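Local coordinates for protein ARF-like GTPase (Chlamydomonas reinhardtii, PDB 4M9Q) that belongs to the ARF-like branch of the P-loop small GTPases and carries phosphoaminophosphonic acid-guanylate ester and a magnesium ion in its nucleotide pocket, at residues R171-G174 and R175-R179; L43-K47 and Y48-V52; R157-D160 and G161-W164. One frame throughout, in Å; residues are numbered along the deposited sequence.

Interaction 1: R171-G174 and R175-R179; sequences REFG and RLDPR
D177 lies against the ring of F173 one helical turn earlier, and its path from CB outward is a worked example of how an acid can pack on an aromatic group four residues back. The CB of D177 sits over the ring face, 3.7 Å from the centroid of the F173 ring and displaced toward the rim, a CH-pi contact. Next along the chain, D177 CG comes within 3.4 Å of F173 CZ. With CG anti to the backbone N in both (chi1 -175° in D177 and -170° in F173), the two side chains lean the same way along the helix and run side by side, and the carboxylate settles nearly flat on the ring, the two planes only 12° apart. At the tip, OD1 lies by CZ and CE2 and OD2 by CZ and CE1; OD2 is also hydrogen-bonded to H73, which gives the carboxylate an anchor outside the helix. Beneath this pair the backbone closes the turn: D177 N donates to F173 O at 2.9 Å. All of this belongs to the long C-terminal helix 157-190, which is kinked here. E172 O receives two amides, L176 N at 2.9 Å and, more bent and from above the carbonyl plane, R175 N at 3.1 Å. P178 has no amide hydrogen to give, and its ring carbon CG instead rests 3.4 Å from G174 O. On another side of the helix, E172 bends at chi2 to bring OE2 within 2.6 Å of R175 NH2, a salt bridge in which the carboxylate meets the guanidinium obliquely.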
loop_
_atom_site.group_PDB
_atom_site.type_symbol
_atom_site.label_atom_id
_atom_site.label_comp_id
_atom_site.label_asym_id
_atom_site.label_seq_id
_atom_site.Cartn_x
_atom_site.Cartn_y
_atom_site.Cartn_z
ATOM N N ARG A 171 0.135 17.483 -2.942
ATOM C CA ARG A 171 1.206 18.362 -3.381
ATOM C C ARG A 171 1.558 18.211 -4.878
ATOM O O ARG A 171 1.959 19.187 -5.489
ATOM C CB ARG A 171 2.440 18.118 -2.489
ATOM C CG ARG A 171 2.574 19.016 -1.242
ATOM C CD ARG A 171 1.321 19.100 -0.362
ATOM N NE ARG A 171 1.513 18.604 1.008
ATOM C CZ ARG A 171 2.610 17.984 1.462
ATOM N NH1 ARG A 171 3.649 17.777 0.663
ATOM N NH2 ARG A 171 2.672 17.566 2.718
ATOM N N GLU A 172 1.404 17.015 -5.467
ATOM C CA GLU A 172 1.717 16.767 -6.915
ATOM C C GLU A 172 0.484 16.487 -7.753
ATOM O O GLU A 172 0.595 16.054 -8.905
ATOM C CB GLU A 172 2.676 15.580 -7.091
ATOM C CG GLU A 172 3.933 15.604 -6.203
ATOM C CD GLU A 172 4.951 16.712 -6.525
ATOM O OE1 GLU A 172 5.777 17.016 -5.624
ATOM O OE2 GLU A 172 4.941 17.272 -7.657
ATOM N N PHE A 173 -0.700 16.713 -7.203
ATOM C CA PHE A 173 -1.897 16.169 -7.834
ATOM C C PHE A 173 -2.084 16.685 -9.248
ATOM O O PHE A 173 -2.598 15.957 -10.116
ATOM C CB PHE A 173 -3.131 16.504 -7.017
ATOM C CG PHE A 173 -4.367 15.783 -7.455
ATOM C CD1 PHE A 173 -4.615 14.496 -7.021
ATOM C CD2 PHE A 173 -5.296 16.400 -8.306
ATOM C CE1 PHE A 173 -5.754 13.834 -7.420
ATOM C CE2 PHE A 173 -6.458 15.746 -8.691
ATOM C CZ PHE A 173 -6.689 14.463 -8.239
ATOM N N GLY A 174 -1.687 17.941 -9.459
ATOM C CA GLY A 174 -1.851 18.613 -10.756
ATOM C C GLY A 174 -1.129 17.933 -11.911
ATOM O O GLY A 174 -1.615 17.935 -13.044
ATOM N N ARG A 175 0.021 17.338 -11.614
ATOM C CA ARG A 175 0.796 16.594 -12.602
ATOM C C ARG A 175 0.437 15.123 -12.583
ATOM O O ARG A 175 0.302 14.497 -13.622
ATOM C CB ARG A 175 2.290 16.763 -12.322
ATOM C CG ARG A 175 2.809 18.122 -12.774
ATOM C CD ARG A 175 4.214 18.427 -12.278
ATOM N NE ARG A 175 4.257 18.719 -10.840
ATOM C CZ ARG A 175 5.238 19.383 -10.223
ATOM N NH1 ARG A 175 6.282 19.861 -10.908
ATOM N NH2 ARG A 175 5.174 19.577 -8.905
ATOM N N LEU A 176 0.272 14.583 -11.386
ATOM C CA LEU A 176 0.060 13.156 -11.193
ATOM C C LEU A 176 -1.279 12.622 -11.733
ATOM O O LEU A 176 -1.341 11.530 -12.326
ATOM C CB LEU A 176 0.148 12.853 -9.699
ATOM C CG LEU A 176 0.432 11.424 -9.271
ATOM C CD1 LEU A 176 1.515 10.788 -10.128
ATOM C CD2 LEU A 176 0.853 11.447 -7.817
ATOM N N ASP A 177 -2.356 13.370 -11.504
ATOM C CA ASP A 177 -3.684 12.834 -11.779
ATOM C C ASP A 177 -3.910 12.637 -13.272
ATOM O O ASP A 177 -4.336 11.558 -13.696
ATOM C CB ASP A 177 -4.774 13.687 -11.146
ATOM C CG ASP A 177 -6.129 13.072 -11.313
ATOM O OD1 ASP A 177 -7.038 13.733 -11.890
ATOM O OD2 ASP A 177 -6.266 11.908 -10.892
ATOM N N PRO A 178 -3.619 13.669 -14.088
ATOM C CA PRO A 178 -3.720 13.506 -15.550
ATOM C C PRO A 178 -2.922 12.324 -16.072
ATOM O O PRO A 178 -3.446 11.544 -16.866
ATOM C CB PRO A 178 -3.133 14.798 -16.101
ATOM C CG PRO A 178 -3.291 15.806 -15.016
ATOM C CD PRO A 178 -3.216 15.045 -13.715
ATOM N N ARG A 179 -1.690 12.172 -15.592
ATOM C CA ARG A 179 -0.885 11.019 -15.918
ATOM C C ARG A 179 -1.614 9.742 -15.501
ATOM O O ARG A 179 -1.710 8.818 -16.287
ATOM C CB ARG A 179 0.493 11.104 -15.249
ATOM C CG ARG A 179 1.205 9.751 -15.151
ATOM C CD ARG A 179 2.713 9.884 -15.186
ATOM N NE ARG A 179 3.313 9.704 -13.867
ATOM C CZ ARG A 179 3.657 8.535 -13.333
ATOM N NH1 ARG A 179 3.441 7.372 -13.956
ATOM N NH2 ARG A 179 4.219 8.536 -12.145
#

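Interaction 2: L43-K47 and Y48-V52; sequences LNEGK and YKIEV. With SO4 (sulfate ion), chain F.
L43 and I50 form a hydrogen-bonded antiparallel pair, E45 and Y48 a second, with N44 and K49 as the non-hydrogen-bonded pair between them. The bond from I50 N to L43 O is short, 2.7 Å, and lies in the carbonyl plane; Y48 N reaches E45 O from above the plane, at 3.1 Å. On the face carrying L43, E45, Y48 and I50, the I50 CD1 methyl presses on E45 CB at 3.3 Å, and L43 CD1 crosses to V52 CG2 at 4.0 Å. Helix 157-190 packs here through V166; the carboxylate of E45 is held by salt bridges to R159 and K163, and the phenol OH of Y48 by D170. At the tip, K47 N points almost straight (173°) at O1 of a sulfate ion, probably from the crystallisation liquor, 2.9 Å away. The same O1 lies at the edge of the Y48 ring, 3.4 Å from CD1. K47, CG anti to the backbone N (chi1 -180°) and the chain bent at chi3 (-53°), brings CE to 3.1 Å from sulfate O4. G46 and K47 are the corners of a type II' turn in this tight two-residue beta hairpin, which in ARF-family proteins forms the interswitch.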
loop_
_atom_site.group_PDB
_atom_site.type_symbol
_atom_site.label_atom_id
_atom_site.label_comp_id
_atom_site.label_asym_id
_atom_site.label_seq_id
_atom_site.Cartn_x
_atom_site.Cartn_y
_atom_site.Cartn_z
ATOM N N LEU A 43 -12.325 5.652 1.457
ATOM C CA LEU A 43 -12.010 6.389 2.665
ATOM C C LEU A 43 -12.117 7.867 2.373
ATOM O O LEU A 43 -11.848 8.291 1.264
ATOM C CB LEU A 43 -10.521 6.171 3.089
ATOM C CG LEU A 43 -10.023 4.778 3.388
ATOM C CD1 LEU A 43 -8.599 4.837 3.870
ATOM C CD2 LEU A 43 -10.874 4.105 4.433
ATOM N N ASN A 44 -12.359 8.652 3.408
ATOM C CA ASN A 44 -12.233 10.106 3.337
ATOM C C ASN A 44 -10.980 10.577 4.076
ATOM O O ASN A 44 -10.676 10.089 5.140
ATOM C CB ASN A 44 -13.475 10.724 3.923
ATOM C CG ASN A 44 -14.674 10.453 3.078
ATOM O OD1 ASN A 44 -14.544 10.315 1.865
ATOM N ND2 ASN A 44 -15.839 10.364 3.689
ATOM N N GLU A 45 -10.198 11.436 3.457
ATOM C CA GLU A 45 -9.031 12.011 4.115
ATOM C C GLU A 45 -8.781 13.368 3.544
ATOM O O GLU A 45 -8.479 13.496 2.358
ATOM C CB GLU A 45 -7.799 11.171 3.893
ATOM C CG GLU A 45 -6.538 11.683 4.613
ATOM C CD GLU A 45 -6.715 11.910 6.108
ATOM O OE1 GLU A 45 -6.983 10.942 6.864
ATOM O OE2 GLU A 45 -6.582 13.093 6.528
ATOM N N GLY A 46 -8.960 14.372 4.398
ATOM C CA GLY A 46 -9.058 15.719 3.982
ATOM C C GLY A 46 -10.075 15.851 2.880
ATOM O O GLY A 46 -11.230 15.442 3.009
ATOM N N LYS A 47 -9.560 16.378 1.789
ATOM C CA LYS A 47 -10.270 16.874 0.635
ATOM C C LYS A 47 -10.404 15.773 -0.413
ATOM O O LYS A 47 -10.892 15.992 -1.476
ATOM C CB LYS A 47 -9.385 17.989 0.110
ATOM C CG LYS A 47 -9.805 18.751 -1.094
ATOM C CD LYS A 47 -8.568 19.296 -1.803
ATOM C CE LYS A 47 -7.666 20.094 -0.871
ATOM N NZ LYS A 47 -6.518 20.723 -1.587
ATOM N N TYR A 48 -9.987 14.559 -0.071
ATOM C CA TYR A 48 -9.970 13.444 -1.019
ATOM C C TYR A 48 -10.852 12.249 -0.656
ATOM O O TYR A 48 -10.986 11.870 0.498
ATOM C CB TYR A 48 -8.547 12.946 -1.125
ATOM C CG TYR A 48 -7.644 13.901 -1.816
ATOM C CD1 TYR A 48 -6.931 14.835 -1.113
ATOM C CD2 TYR A 48 -7.562 13.916 -3.186
ATOM C CE1 TYR A 48 -6.123 15.753 -1.759
ATOM C CE2 TYR A 48 -6.774 14.835 -3.840
ATOM C CZ TYR A 48 -6.050 15.735 -3.114
ATOM O OH TYR A 48 -5.276 16.671 -3.732
ATOM N N LYS A 49 -11.459 11.688 -1.680
ATOM C CA LYS A 49 -12.123 10.403 -1.597
ATOM C C LYS A 49 -11.027 9.433 -2.016
ATOM O O LYS A 49 -10.426 9.640 -3.046
ATOM C CB LYS A 49 -13.315 10.366 -2.561
ATOM C CG LYS A 49 -14.400 9.372 -2.173
ATOM C CD LYS A 49 -15.611 9.404 -3.137
ATOM C CE LYS A 49 -16.373 8.070 -3.110
ATOM N NZ LYS A 49 -17.499 7.937 -4.079
ATOM N N ILE A 50 -10.728 8.425 -1.206
ATOM C CA ILE A 50 -9.619 7.497 -1.484
ATOM C C ILE A 50 -10.175 6.102 -1.690
ATOM O O ILE A 50 -10.771 5.530 -0.782
ATOM C CB ILE A 50 -8.597 7.513 -0.329
ATOM C CG1 ILE A 50 -8.004 8.934 -0.194
ATOM C CG2 ILE A 50 -7.457 6.594 -0.626
ATOM C CD1 ILE A 50 -7.666 9.305 1.195
ATOM N N GLU A 51 -10.006 5.589 -2.903
ATOM C CA GLU A 51 -10.288 4.224 -3.236
ATOM C C GLU A 51 -9.074 3.354 -2.896
ATOM O O GLU A 51 -7.976 3.586 -3.436
ATOM C CB GLU A 51 -10.575 4.155 -4.703
ATOM C CG GLU A 51 -11.315 2.901 -5.139
ATOM C CD GLU A 51 -11.710 2.942 -6.640
ATOM O OE1 GLU A 51 -10.923 3.411 -7.526
ATOM O OE2 GLU A 51 -12.842 2.510 -6.945
ATOM N N VAL A 52 -9.263 2.385 -1.992
ATOM C CA VAL A 52 -8.194 1.489 -1.601
ATOM C C VAL A 52 -8.396 0.060 -2.092
ATOM O O VAL A 52 -9.380 -0.555 -1.796
ATOM C CB VAL A 52 -8.039 1.436 -0.081
ATOM C CG1 VAL A 52 -6.758 0.722 0.282
ATOM C CG2 VAL A 52 -8.034 2.842 0.479
HETATM S S SO4 F . -5.601 17.716 2.002
HETATM O O1 SO4 F . -6.702 16.784 1.679
HETATM O O2 SO4 F . -5.879 18.311 3.339
HETATM O O3 SO4 F . -4.290 16.995 1.970
HETATM O O4 SO4 F . -5.565 18.809 1.000
#

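Interaction 3: R157-D160 and G161-W164; sequences RLRD and GLKW
The start of the C-terminal helix 157-190, one of the helices that flank the central sheet in small GTPases, is where R159 and L162 pack against each other, three residues apart. The backbone supplies an unbroken run of bonds from each residue to the one four places earlier. G161 N reaches R157 O at 2.9 Å and L162 N reaches L158 O at 3.0 Å. In the next step K163 N donates to R159 O over 2.7 Å, the shortest of the run, and W164 N completes it at D160 O.

Against this regular frame the side chains divide the work. R159 and L162 lie side by side and point the same way, and the CD2 methyl of L162 stands over one face of the R159 guanidinium, 3.9 Å above its plane and offset toward the rim; the nearest atom is NH1, 4.0 Å from L162 CD2. The bend of R159 at chi2 (-78°) turns the chain forward along the helix, bringing the flat group to lie beside L162. Its NH1 is hydrogen-bonded to N44 O and forms a salt bridge with E45, while the L162 methyl covers one face. K163 follows a different course. Its CB and CG run past R159 O, with CB 3.4 Å away, before the amine turns at chi4 to make a salt bridge with E45. D160 reaches back to the residue just before the helix, its OD2 hydrogen-bonded to H156. L158, by contrast, is buried against L20, S23 and I24 of helix 17-24. The result is an amphipathic first pair of turns, with leucines turned to the protein core and charged groups at the flank, as expected of the last helix of the small GTPase fold.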
loop_
_atom_site.group_PDB
_atom_site.type_symbol
_atom_site.label_atom_id
_atom_site.label_comp_id
_atom_site.label_asym_id
_atom_site.label_seq_id
_atom_site.Cartn_x
_atom_site.Cartn_y
_atom_site.Cartn_z
ATOM N N ARG A 157 -1.203 5.836 14.320
ATOM C CA ARG A 157 -0.122 5.778 13.320
ATOM C C ARG A 157 -0.666 5.449 11.915
ATOM O O ARG A 157 -0.101 5.882 10.912
ATOM C CB ARG A 157 0.963 4.766 13.719
ATOM C CG ARG A 157 1.780 5.034 15.001
ATOM C CD ARG A 157 1.864 3.728 15.814
ATOM N NE ARG A 157 3.153 3.264 16.323
ATOM C CZ ARG A 157 3.353 2.049 16.858
ATOM N NH1 ARG A 157 2.344 1.152 16.948
ATOM N NH2 ARG A 157 4.570 1.722 17.296
ATOM N N LEU A 158 -1.755 4.695 11.823
ATOM C CA LEU A 158 -2.292 4.326 10.500
ATOM C C LEU A 158 -2.798 5.551 9.705
ATOM O O LEU A 158 -2.403 5.725 8.542
ATOM C CB LEU A 158 -3.414 3.299 10.581
ATOM C CG LEU A 158 -3.074 2.006 11.309
ATOM C CD1 LEU A 158 -4.315 1.110 11.361
ATOM C CD2 LEU A 158 -1.865 1.300 10.719
ATOM N N ARG A 159 -3.643 6.381 10.323
ATOM C CA ARG A 159 -4.052 7.660 9.696
ATOM C C ARG A 159 -2.872 8.596 9.486
ATOM O O ARG A 159 -2.801 9.278 8.467
ATOM C CB ARG A 159 -5.156 8.387 10.504
ATOM C CG ARG A 159 -6.571 7.807 10.349
ATOM C CD ARG A 159 -7.173 8.267 9.025
ATOM N NE ARG A 159 -8.361 7.503 8.634
ATOM C CZ ARG A 159 -9.217 7.852 7.668
ATOM N NH1 ARG A 159 -9.047 8.961 6.963
ATOM N NH2 ARG A 159 -10.270 7.079 7.414
ATOM N N ASP A 160 -1.943 8.647 10.436
ATOM C CA ASP A 160 -0.743 9.466 10.246
ATOM C C ASP A 160 -0.066 9.099 8.936
ATOM O O ASP A 160 0.254 9.953 8.112
ATOM C CB ASP A 160 0.226 9.307 11.376
ATOM C CG ASP A 160 -0.290 9.901 12.696
ATOM O OD1 ASP A 160 -1.321 10.647 12.692
ATOM O OD2 ASP A 160 0.344 9.595 13.753
ATOM N N GLY A 161 0.093 7.817 8.701
ATOM C CA GLY A 161 0.708 7.352 7.459
ATOM C C GLY A 161 -0.145 7.727 6.269
ATOM O O GLY A 161 0.351 8.285 5.309
ATOM N N LEU A 162 -1.453 7.495 6.363
ATOM C CA LEU A 162 -2.369 7.893 5.289
ATOM C C LEU A 162 -2.303 9.384 5.001
ATOM O O LEU A 162 -2.254 9.778 3.844
ATOM C CB LEU A 162 -3.800 7.449 5.594
ATOM C CG LEU A 162 -4.801 7.609 4.473
ATOM C CD1 LEU A 162 -4.352 6.840 3.252
ATOM C CD2 LEU A 162 -6.166 7.124 4.913
ATOM N N LYS A 163 -2.249 10.207 6.043
ATOM C CA LYS A 163 -2.224 11.669 5.859
ATOM C C LYS A 163 -0.931 12.127 5.184
ATOM O O LYS A 163 -0.944 13.048 4.393
ATOM C CB LYS A 163 -2.318 12.406 7.199
ATOM C CG LYS A 163 -3.731 12.641 7.689
ATOM C CD LYS A 163 -3.800 13.108 9.160
ATOM C CE LYS A 163 -5.207 13.604 9.490
ATOM N NZ LYS A 163 -5.534 14.950 8.857
ATOM N N TRP A 164 0.191 11.504 5.534
ATOM C CA TRP A 164 1.435 11.800 4.838
ATOM C C TRP A 164 1.297 11.428 3.362
ATOM O O TRP A 164 1.742 12.167 2.499
ATOM C CB TRP A 164 2.584 11.046 5.452
ATOM C CG TRP A 164 3.822 11.221 4.639
ATOM C CD1 TRP A 164 4.748 12.282 4.691
ATOM C CD2 TRP A 164 4.289 10.377 3.558
ATOM N NE1 TRP A 164 5.727 12.109 3.757
ATOM C CE2 TRP A 164 5.503 10.996 3.040
ATOM C CE3 TRP A 164 3.873 9.221 3.028
ATOM C CZ2 TRP A 164 6.221 10.442 2.037
ATOM C CZ3 TRP A 164 4.594 8.674 1.978
ATOM C CH2 TRP A 164 5.736 9.291 1.490
#

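Along the chain interaction 2 comes first, then interaction 3, then interaction 1, and the helix 157-190 links the latter two, whose centres lie about 20 Å apart. The hairpin of strands 38-45 and 48-55, at one border of the mixed sheet, touches both. Its centre is about 12 Å from that of interaction 3, where L43 CD1 packs on L162 CD2 at 3.5 Å, and about 16 Å from that of interaction 1, where the Y48 ring meets the F173 ring (CE2 to CE1, 3.9 Å). One long helix is thus fastened to the interswitch hairpin at two levels, and the sheet border and the later part of the helix are joined by direct contacts.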